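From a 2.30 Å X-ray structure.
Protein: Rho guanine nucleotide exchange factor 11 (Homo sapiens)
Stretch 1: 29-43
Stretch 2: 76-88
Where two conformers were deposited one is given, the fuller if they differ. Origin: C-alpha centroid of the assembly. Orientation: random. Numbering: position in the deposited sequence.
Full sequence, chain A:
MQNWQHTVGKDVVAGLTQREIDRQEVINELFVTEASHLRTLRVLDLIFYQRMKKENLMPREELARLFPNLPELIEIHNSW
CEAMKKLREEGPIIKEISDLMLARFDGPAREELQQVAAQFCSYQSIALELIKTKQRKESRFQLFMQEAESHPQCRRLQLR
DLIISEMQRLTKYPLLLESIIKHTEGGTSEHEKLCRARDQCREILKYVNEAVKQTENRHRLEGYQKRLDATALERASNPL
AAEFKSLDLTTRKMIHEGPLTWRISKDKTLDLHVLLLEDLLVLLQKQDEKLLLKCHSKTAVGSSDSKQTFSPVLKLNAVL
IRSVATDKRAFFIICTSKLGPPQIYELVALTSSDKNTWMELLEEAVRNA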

ATOM      1  N   GLU A  29      22.665  -7.697  -0.174  1.00 28.68           N
ATOM      2  CA  GLU A  29      21.339  -7.604  -0.765  1.00 25.76           C
ATOM      3  C   GLU A  29      20.979  -6.147  -1.114  1.00 25.73           C
ATOM      4  O   GLU A  29      20.485  -5.861  -2.198  1.00 30.98           O
ATOM      5  CB  GLU A  29      20.267  -8.197   0.161  1.00 26.08           C
ATOM      6  CG  GLU A  29      18.936  -8.314  -0.559  1.00 26.48           C
ATOM      7  CD  GLU A  29      17.756  -8.725   0.281  1.00 27.27           C
ATOM      8  OE1 GLU A  29      17.867  -8.840   1.526  1.00 26.93           O
ATOM      9  OE2 GLU A  29      16.685  -8.916  -0.341  1.00 28.77           O
ATOM     10  N   LEU A  30      21.249  -5.237  -0.194  1.00 25.50           N
ATOM     11  CA  LEU A  30      21.053  -3.840  -0.443  1.00 25.32           C
ATOM     12  C   LEU A  30      21.742  -3.404  -1.705  1.00 27.82           C
ATOM     13  O   LEU A  30      21.113  -2.827  -2.589  1.00 27.90           O
ATOM     14  CB  LEU A  30      21.556  -3.020   0.724  1.00 25.38           C
ATOM     15  CG  LEU A  30      21.627  -1.528   0.467  1.00 29.23           C
ATOM     16  CD1 LEU A  30      20.228  -0.935   0.356  1.00 28.86           C
ATOM     17  CD2 LEU A  30      22.375  -0.855   1.597  1.00 32.30           C
ATOM     18  N   PHE A  31      23.034  -3.699  -1.812  1.00 28.13           N
ATOM     19  CA  PHE A  31      23.779  -3.320  -2.992  1.00 28.41           C
ATOM     20  C   PHE A  31      23.226  -3.936  -4.248  1.00 27.11           C
ATOM     21  O   PHE A  31      23.060  -3.248  -5.243  1.00 25.58           O
ATOM     22  CB  PHE A  31      25.256  -3.689  -2.870  1.00 32.92           C
ATOM     23  CG  PHE A  31      26.040  -2.855  -1.866  1.00 32.93           C
ATOM     24  CD1 PHE A  31      25.434  -1.900  -1.076  1.00 34.35           C
ATOM     25  CD2 PHE A  31      27.384  -3.092  -1.680  1.00 33.30           C
ATOM     26  CE1 PHE A  31      26.162  -1.161  -0.164  1.00 36.39           C
ATOM     27  CE2 PHE A  31      28.119  -2.356  -0.781  1.00 34.88           C
ATOM     28  CZ  PHE A  31      27.518  -1.385  -0.026  1.00 36.61           C
ATOM     29  N   VAL A  32      22.959  -5.224  -4.222  1.00 26.05           N
ATOM     30  CA  VAL A  32      22.567  -5.926  -5.431  1.00 26.53           C
ATOM     31  C   VAL A  32      21.181  -5.456  -5.848  1.00 26.34           C
ATOM     32  O   VAL A  32      20.923  -5.262  -7.014  1.00 24.64           O
ATOM     33  CB  VAL A  32      22.605  -7.450  -5.230  1.00 29.19           C
ATOM     34  CG1 VAL A  32      22.001  -8.175  -6.421  1.00 29.48           C
ATOM     35  CG2 VAL A  32      24.048  -7.896  -5.073  1.00 29.09           C
ATOM     36  N   THR A  33      20.294  -5.240  -4.892  1.00 26.93           N
ATOM     37  CA  THR A  33      18.963  -4.787  -5.259  1.00 23.92           C
ATOM     38  C   THR A  33      18.924  -3.282  -5.627  1.00 26.76           C
ATOM     39  O   THR A  33      18.045  -2.837  -6.361  1.00 26.29           O
ATOM     40  CB  THR A  33      17.995  -5.013  -4.146  1.00 23.37           C
ATOM     41  OG1 THR A  33      18.508  -4.381  -2.951  1.00 22.26           O
ATOM     42  CG2 THR A  33      17.781  -6.504  -3.958  1.00 23.57           C
ATOM     43  N   GLU A  34      19.896  -2.512  -5.184  1.00 26.11           N
ATOM     44  CA  GLU A  34      20.021  -1.155  -5.711  1.00 26.63           C
ATOM     45  C   GLU A  34      20.412  -1.150  -7.181  1.00 28.83           C
ATOM     46  O   GLU A  34      19.793  -0.461  -8.005  1.00 28.85           O
ATOM     47  CB  GLU A  34      20.984  -0.353  -4.906  1.00 23.37           C
ATOM     48  CG  GLU A  34      20.991   1.111  -5.252  1.00 25.73           C
ATOM     49  CD  GLU A  34      19.705   1.863  -4.872  1.00 26.12           C
ATOM     50  OE1 GLU A  34      18.885   1.412  -4.029  1.00 23.00           O
ATOM     51  OE2 GLU A  34      19.536   2.958  -5.439  1.00 28.72           O
ATOM     52  N   ALA A  35      21.379  -1.971  -7.546  1.00 26.87           N
ATOM     53  CA  ALA A  35      21.787  -2.031  -8.931  1.00 26.87           C
ATOM     54  C   ALA A  35      20.603  -2.560  -9.757  1.00 25.03           C
ATOM     55  O   ALA A  35      20.297  -2.128 -10.881  1.00 25.76           O
ATOM     56  CB  ALA A  35      23.006  -2.957  -9.084  1.00 28.54           C
ATOM     57  N   SER A  36      19.919  -3.522  -9.191  1.00 23.30           N
ATOM     58  CA  SER A  36      18.803  -4.082  -9.883  1.00 24.27           C
ATOM     59  C   SER A  36      17.712  -3.003 -10.105  1.00 23.24           C
ATOM     60  O   SER A  36      17.082  -2.920 -11.128  1.00 21.42           O
ATOM     61  CB  SER A  36      18.256  -5.222  -9.082  1.00 24.35           C
ATOM     62  OG  SER A  36      17.250  -5.720  -9.880  1.00 28.63           O
ATOM     63  N   HIS A  37      17.529  -2.148  -9.117  1.00 25.14           N
ATOM     64  CA  HIS A  37      16.493  -1.148  -9.210  1.00 24.31           C
ATOM     65  C   HIS A  37      16.829  -0.127 -10.280  1.00 21.35           C
ATOM     66  O   HIS A  37      16.032   0.221 -11.135  1.00 21.16           O
ATOM     67  CB  HIS A  37      16.267  -0.489  -7.861  1.00 23.53           C
ATOM     68  CG  HIS A  37      15.273   0.596  -7.929  1.00 22.89           C
ATOM     69  ND1 HIS A  37      15.631   1.925  -7.892  1.00 24.77           N
ATOM     70  CD2 HIS A  37      13.951   0.564  -8.161  1.00 20.56           C
ATOM     71  CE1 HIS A  37      14.556   2.666  -8.066  1.00 21.98           C
ATOM     72  NE2 HIS A  37      13.533   1.860  -8.254  1.00 24.09           N
ATOM     73  N   LEU A  38      18.058   0.289 -10.268  1.00 23.52           N
ATOM     74  CA  LEU A  38      18.596   1.110 -11.322  1.00 24.50           C
ATOM     75  C   LEU A  38      18.342   0.501 -12.674  1.00 25.05           C
ATOM     76  O   LEU A  38      17.992   1.190 -13.623  1.00 25.46           O
ATOM     77  CB  LEU A  38      20.068   1.331 -11.073  1.00 26.04           C
ATOM     78  CG  LEU A  38      20.821   2.287 -11.984  1.00 32.53           C
ATOM     79  CD1 LEU A  38      20.087   3.609 -12.150  1.00 32.72           C
ATOM     80  CD2 LEU A  38      22.202   2.538 -11.393  1.00 33.60           C
ATOM     81  N   ARG A  39      18.485  -0.808 -12.773  0.50 26.85           N
ATOM     82  CA  ARG A  39      18.230  -1.473 -14.045  0.50 27.60           C
ATOM     83  C   ARG A  39      16.797  -1.223 -14.471  0.50 28.52           C
ATOM     84  O   ARG A  39      16.537  -0.843 -15.620  0.50 28.98           O
ATOM     85  CB  ARG A  39      18.497  -2.972 -13.943  0.50 29.81           C
ATOM     86  CG  ARG A  39      18.649  -3.677 -15.288  0.50 29.67           C
ATOM     87  CD  ARG A  39      18.137  -5.120 -15.223  0.50 30.33           C
ATOM     88  NE  ARG A  39      17.569  -5.532 -16.496  0.50 29.68           N
ATOM     89  CZ  ARG A  39      16.273  -5.731 -16.716  0.50 28.30           C
ATOM     90  NH1 ARG A  39      15.878  -6.097 -17.902  0.50 27.80           N
ATOM     91  NH2 ARG A  39      15.373  -5.588 -15.753  0.50 29.60           N
ATOM     92  N   THR A  40      15.869  -1.383 -13.533  1.00 27.11           N
ATOM     93  CA  THR A  40      14.475  -1.204 -13.845  1.00 24.20           C
ATOM     94  C   THR A  40      14.173   0.218 -14.288  1.00 24.02           C
ATOM     95  O   THR A  40      13.390   0.433 -15.195  1.00 21.84           O
ATOM     96  CB  THR A  40      13.615  -1.542 -12.637  1.00 25.44           C
ATOM     97  OG1 THR A  40      13.849  -2.887 -12.275  1.00 24.54           O
ATOM     98  CG2 THR A  40      12.146  -1.395 -12.923  1.00 25.93           C
ATOM     99  N   LEU A  41      14.793   1.200 -13.669  1.00 22.25           N
ATOM    100  CA  LEU A  41      14.563   2.539 -14.120  1.00 22.22           C
ATOM    101  C   LEU A  41      15.070   2.752 -15.540  1.00 24.91           C
ATOM    102  O   LEU A  41      14.476   3.551 -16.305  1.00 22.91           O
ATOM    103  CB  LEU A  41      15.192   3.573 -13.207  1.00 21.49           C
ATOM    104  CG  LEU A  41      14.734   3.545 -11.760  1.00 22.33           C
ATOM    105  CD1 LEU A  41      15.510   4.603 -10.978  1.00 22.56           C
ATOM    106  CD2 LEU A  41      13.252   3.781 -11.615  1.00 22.05           C
ATOM    107  N   ARG A  42      16.172   2.100 -15.894  1.00 24.83           N
ATOM    108  CA  ARG A  42      16.735   2.285 -17.243  1.00 28.25           C
ATOM    109  C   ARG A  42      15.931   1.561 -18.274  1.00 27.28           C
ATOM    110  O   ARG A  42      15.888   1.993 -19.423  1.00 27.10           O
ATOM    111  CB  ARG A  42      18.187   1.870 -17.359  1.00 29.32           C
ATOM    112  CG  ARG A  42      19.076   2.836 -16.617  1.00 29.92           C
ATOM    113  CD  ARG A  42      20.533   2.483 -16.773  1.00 33.48           C
ATOM    114  NE  ARG A  42      21.356   3.638 -16.421  1.00 34.70           N
ATOM    115  CZ  ARG A  42      22.353   3.606 -15.561  1.00 39.03           C
ATOM    116  NH1 ARG A  42      23.014   4.720 -15.285  1.00 39.58           N
ATOM    117  NH2 ARG A  42      22.700   2.456 -14.988  1.00 43.19           N
ATOM    118  N   VAL A  43      15.237   0.516 -17.848  1.00 24.90           N
ATOM    119  CA  VAL A  43      14.241  -0.092 -18.698  1.00 24.53           C
ATOM    120  C   VAL A  43      13.092   0.885 -18.941  1.00 27.05           C
ATOM    121  O   VAL A  43      12.664   1.051 -20.085  1.00 23.60           O
ATOM    122  CB  VAL A  43      13.665  -1.362 -18.092  1.00 24.61           C
ATOM    123  CG1 VAL A  43      12.500  -1.862 -18.916  1.00 22.27           C
ATOM    124  CG2 VAL A  43      14.737  -2.429 -18.031  1.00 26.84           C
ATOM    125  N   ILE A  76      19.791  10.194  -9.093  1.00 25.41           N
ATOM    126  CA  ILE A  76      19.708   9.929  -7.673  1.00 24.13           C
ATOM    127  C   ILE A  76      20.270   8.549  -7.359  1.00 25.73           C
ATOM    128  O   ILE A  76      21.039   8.373  -6.390  1.00 24.15           O
ATOM    129  CB  ILE A  76      18.251   9.862  -7.169  1.00 27.24           C
ATOM    130  CG1 ILE A  76      17.550  11.212  -7.164  1.00 25.56           C
ATOM    131  CG2 ILE A  76      18.141   9.214  -5.795  1.00 30.58           C
ATOM    132  CD1 ILE A  76      18.182  12.233  -6.325  1.00 27.20           C
ATOM    133  N   HIS A  77      19.769   7.543  -8.065  1.00 24.79           N
ATOM    134  CA  HIS A  77      20.147   6.166  -7.747  1.00 23.51           C
ATOM    135  C   HIS A  77      21.500   5.738  -8.321  1.00 23.79           C
ATOM    136  O   HIS A  77      22.181   4.896  -7.726  1.00 25.40           O
ATOM    137  CB  HIS A  77      19.073   5.158  -8.149  1.00 21.25           C
ATOM    138  CG  HIS A  77      17.850   5.228  -7.315  1.00 22.24           C
ATOM    139  ND1 HIS A  77      17.738   4.579  -6.111  1.00 23.00           N
ATOM    140  CD2 HIS A  77      16.673   5.868  -7.507  1.00 23.56           C
ATOM    141  CE1 HIS A  77      16.552   4.817  -5.593  1.00 22.20           C
ATOM    142  NE2 HIS A  77      15.895   5.614  -6.411  1.00 21.56           N
ATOM    143  N   ASN A  78      21.863   6.262  -9.470  1.00 21.12           N
ATOM    144  CA  ASN A  78      23.126   5.912 -10.085  1.00 23.04           C
ATOM    145  C   ASN A  78      24.295   6.450  -9.252  1.00 26.11           C
ATOM    146  O   ASN A  78      25.221   5.720  -8.951  1.00 29.45           O
ATOM    147  CB  ASN A  78      23.161   6.507 -11.468  1.00 26.53           C
ATOM    148  CG  ASN A  78      24.472   6.263 -12.198  1.00 27.57           C
ATOM    149  OD1 ASN A  78      24.827   5.140 -12.520  1.00 28.33           O
ATOM    150  ND2 ASN A  78      25.172   7.334 -12.483  1.00 29.05           N
ATOM    151  N   SER A  79      24.199   7.692  -8.814  1.00 24.57           N
ATOM    152  CA  SER A  79      25.230   8.267  -7.988  1.00 28.15           C
ATOM    153  C   SER A  79      25.423   7.403  -6.763  1.00 28.34           C
ATOM    154  O   SER A  79      26.523   7.016  -6.443  1.00 32.77           O
ATOM    155  CB  SER A  79      24.912   9.719  -7.611  1.00 26.86           C
ATOM    156  OG  SER A  79      23.727   9.818  -6.815  1.00 29.79           O
ATOM    157  N   TRP A  80      24.345   7.056  -6.090  1.00 29.46           N
ATOM    158  CA  TRP A  80      24.460   6.233  -4.897  1.00 30.09           C
ATOM    159  C   TRP A  80      25.062   4.869  -5.246  1.00 29.79           C
ATOM    160  O   TRP A  80      25.959   4.359  -4.583  1.00 28.30           O
ATOM    161  CB  TRP A  80      23.086   6.048  -4.226  1.00 27.29           C
ATOM    162  CG  TRP A  80      23.172   5.680  -2.797  1.00 26.05           C
ATOM    163  CD1 TRP A  80      24.069   6.163  -1.908  1.00 27.05           C
ATOM    164  CD2 TRP A  80      22.309   4.790  -2.058  1.00 24.76           C
ATOM    165  NE1 TRP A  80      23.841   5.632  -0.668  1.00 27.82           N
ATOM    166  CE2 TRP A  80      22.778   4.774  -0.734  1.00 25.11           C
ATOM    167  CE3 TRP A  80      21.224   3.958  -2.405  1.00 24.59           C
ATOM    168  CZ2 TRP A  80      22.163   4.009   0.281  1.00 24.21           C
ATOM    169  CZ3 TRP A  80      20.616   3.205  -1.429  1.00 22.36           C
ATOM    170  CH2 TRP A  80      21.091   3.233  -0.079  1.00 24.24           C
ATOM    171  N   CYS A  81      24.546   4.288  -6.302  1.00 28.89           N
ATOM    172  CA  CYS A  81      25.082   3.055  -6.798  1.00 30.72           C
ATOM    173  C   CYS A  81      26.591   3.126  -7.056  1.00 34.13           C
ATOM    174  O   CYS A  81      27.305   2.210  -6.710  1.00 37.43           O
ATOM    175  CB  CYS A  81      24.403   2.730  -8.079  1.00 34.75           C
ATOM    176  SG  CYS A  81      23.921   1.049  -8.113  1.00 42.74           S
ATOM    177  N   GLU A  82      27.075   4.192  -7.679  1.00 34.19           N
ATOM    178  CA  GLU A  82      28.513   4.321  -7.925  1.00 38.83           C
ATOM    179  C   GLU A  82      29.321   4.462  -6.609  1.00 37.79           C
ATOM    180  O   GLU A  82      30.461   3.992  -6.543  1.00 40.75           O
ATOM    181  CB  GLU A  82      28.853   5.489  -8.879  1.00 37.85           C
ATOM    182  CG  GLU A  82      28.477   5.281 -10.359  1.00 45.97           C
ATOM    183  CD  GLU A  82      29.251   4.156 -11.070  1.00 51.28           C
ATOM    184  OE1 GLU A  82      30.459   4.334 -11.327  1.00 56.32           O
ATOM    185  OE2 GLU A  82      28.653   3.098 -11.413  1.00 49.81           O
ATOM    186  N   ALA A  83      28.758   5.102  -5.583  1.00 32.89           N
ATOM    187  CA  ALA A  83      29.443   5.166  -4.289  1.00 29.34           C
ATOM    188  C   ALA A  83      29.486   3.790  -3.633  1.00 34.61           C
ATOM    189  O   ALA A  83      30.418   3.499  -2.899  1.00 43.45           O
ATOM    190  CB  ALA A  83      28.800   6.189  -3.356  1.00 27.43           C
ATOM    191  N   MET A  84      28.492   2.941  -3.883  1.00 33.62           N
ATOM    192  CA  MET A  84      28.515   1.578  -3.379  1.00 31.89           C
ATOM    193  C   MET A  84      29.649   0.781  -4.022  1.00 38.06           C
ATOM    194  O   MET A  84      30.290  -0.042  -3.378  1.00 34.26           O
ATOM    195  CB  MET A  84      27.174   0.857  -3.632  1.00 29.54           C
ATOM    196  CG  MET A  84      25.992   1.385  -2.844  1.00 28.51           C
ATOM    197  SD  MET A  84      24.431   0.617  -3.384  1.00 28.48           S
ATOM    198  CE  MET A  84      23.362   1.272  -2.106  1.00 29.95           C
ATOM    199  N   LYS A  85      29.826   0.964  -5.316  1.00 43.77           N
ATOM    200  CA  LYS A  85      30.900   0.334  -6.041  1.00 49.52           C
ATOM    201  C   LYS A  85      32.248   0.776  -5.421  1.00 48.88           C
ATOM    202  O   LYS A  85      33.050  -0.053  -5.025  1.00 46.64           O
ATOM    203  CB  LYS A  85      30.800   0.746  -7.512  1.00 61.79           C
ATOM    204  CG  LYS A  85      30.614  -0.384  -8.519  1.00 73.98           C
ATOM    205  CD  LYS A  85      31.938  -0.679  -9.251  1.00 86.12           C
ATOM    206  CE  LYS A  85      31.778  -0.941 -10.754  1.00 93.94           C
ATOM    207  NZ  LYS A  85      31.954  -2.376 -11.124  1.00 93.32           N
ATOM    208  N   LYS A  86      32.467   2.081  -5.309  1.00 48.79           N
ATOM    209  CA  LYS A  86      33.677   2.617  -4.690  1.00 55.69           C
ATOM    210  C   LYS A  86      34.020   1.875  -3.390  1.00 56.12           C
ATOM    211  O   LYS A  86      35.136   1.432  -3.193  1.00 60.72           O
ATOM    212  CB  LYS A  86      33.502   4.115  -4.398  1.00 57.73           C
ATOM    213  CG  LYS A  86      34.403   5.035  -5.213  1.00 66.60           C
ATOM    214  CD  LYS A  86      35.382   5.805  -4.334  1.00 69.07           C
ATOM    215  CE  LYS A  86      34.912   7.236  -4.082  1.00 68.70           C
ATOM    216  NZ  LYS A  86      35.533   7.821  -2.856  1.00 66.50           N
ATOM    217  N   LEU A  87      33.033   1.727  -2.520  1.00 53.30           N
ATOM    218  CA  LEU A  87      33.226   1.122  -1.207  1.00 53.61           C
ATOM    219  C   LEU A  87      33.503  -0.392  -1.267  1.00 51.88           C
ATOM    220  O   LEU A  87      34.246  -0.927  -0.450  1.00 56.64           O
ATOM    221  CB  LEU A  87      31.993   1.391  -0.361  1.00 46.71           C
ATOM    222  CG  LEU A  87      32.031   0.916   1.061  1.00 49.43           C
ATOM    223  CD1 LEU A  87      32.896   1.848   1.891  1.00 51.57           C
ATOM    224  CD2 LEU A  87      30.613   0.918   1.587  1.00 52.60           C
ATOM    225  N   ARG A  88      32.902  -1.070  -2.228  1.00 47.60           N
ATOM    226  CA  ARG A  88      33.125  -2.478  -2.421  1.00 56.99           C
ATOM    227  C   ARG A  88      34.585  -2.624  -2.901  1.00 61.95           C
ATOM    228  O   ARG A  88      35.249  -3.614  -2.618  1.00 64.86           O
ATOM    229  CB  ARG A  88      32.043  -3.031  -3.381  1.00 60.83           C
ATOM    230  CG  ARG A  88      32.108  -4.486  -3.854  1.00 73.74           C
ATOM    231  CD  ARG A  88      32.631  -5.510  -2.843  1.00 88.16           C
ATOM    232  NE  ARG A  88      34.090  -5.712  -2.924  1.00 97.37           N
ATOM    233  CZ  ARG A  88      34.723  -6.698  -3.572  1.00 94.84           C
ATOM    234  NH1 ARG A  88      36.055  -6.735  -3.543  1.00 98.64           N
ATOM    235  NH2 ARG A  88      34.057  -7.651  -4.226  1.00 89.99           N
TER

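The strongest polar link between these two helices is the hydrogen bond from His77 ND1 to Glu34 OE2, only 2.5 Å long and nearly straight, with an N-H...acceptor angle of 164°. The carboxylate meets the imidazole at its edge, near the ring plane, where the nitrogen lone pairs and N-H bonds of a histidine lie. Both residues are buried, so each polar group needs a partner within the protein. The other carboxylate oxygen, Glu34 OE1, is hydrogen-bonded elsewhere in the structure, as is His77 NE2, so neither group is left unsatisfied.

The side chain of Glu34 fits as a knob into a hole formed by His77, Trp80, Cys81 and Met84. The aliphatic part serves the packing, with Glu34 CB 3.9 Å from Met84 SD and Glu34 CG 4.1 Å from Cys81 SG, while Glu34 CD approaches the edge of the indole, 3.6 Å from Trp80 CE3. Glutamate suits this place because two methylene groups carry its charge across to the histidine.

A second polar contact lies at the more exposed margin. Arg42 has its CA-to-CB bond directed sideways, but its long side chain brings the guanidinium back toward the partner helix, where Arg42 NH1 donates a weak hydrogen bond to Asn78 OD1 at 3.3 Å.

The edge of the His37 ring points toward the face of the His77 ring, with the two ring centroids 4.6 Å apart and the planes at 66°, an edge-to-face arrangement. Leu41 adds an apolar neighbor, its CD1 3.9 Å from His77 CD2.

The helices run roughly antiparallel, at 148°, with axes 9.7 Å apart at their closest. Where Ala35 and Cys81 pass each other, their CA atoms are 6.4 Å apart; small side chains suit such proximity, and Cys81 SG lies 3.8 Å from Ala35 CA. Leu38 packs beside this point, its CD2 4.0 Å from Cys81 CB and 3.7 Å from Asn78 CA, so that a branched side chain covers backbone as well as side chain.

Toward the start of the first helical stretch, Phe31 and Met84 pair closely. Met84 CB sits over the phenyl face, 4.0 Å from the centroid of the Phe31 ring and almost on its normal, while Met84 SD approaches obliquely, 3.6 Å from Phe31 CD1. Methionine is long and unbranched, so the side chain that begins over the ring face can reach on to Leu30, whose CG is 4.2 Å from Met84 CE. Leu87 meets the ring edge, with its CD2 4.2 Å from Phe31 CZ.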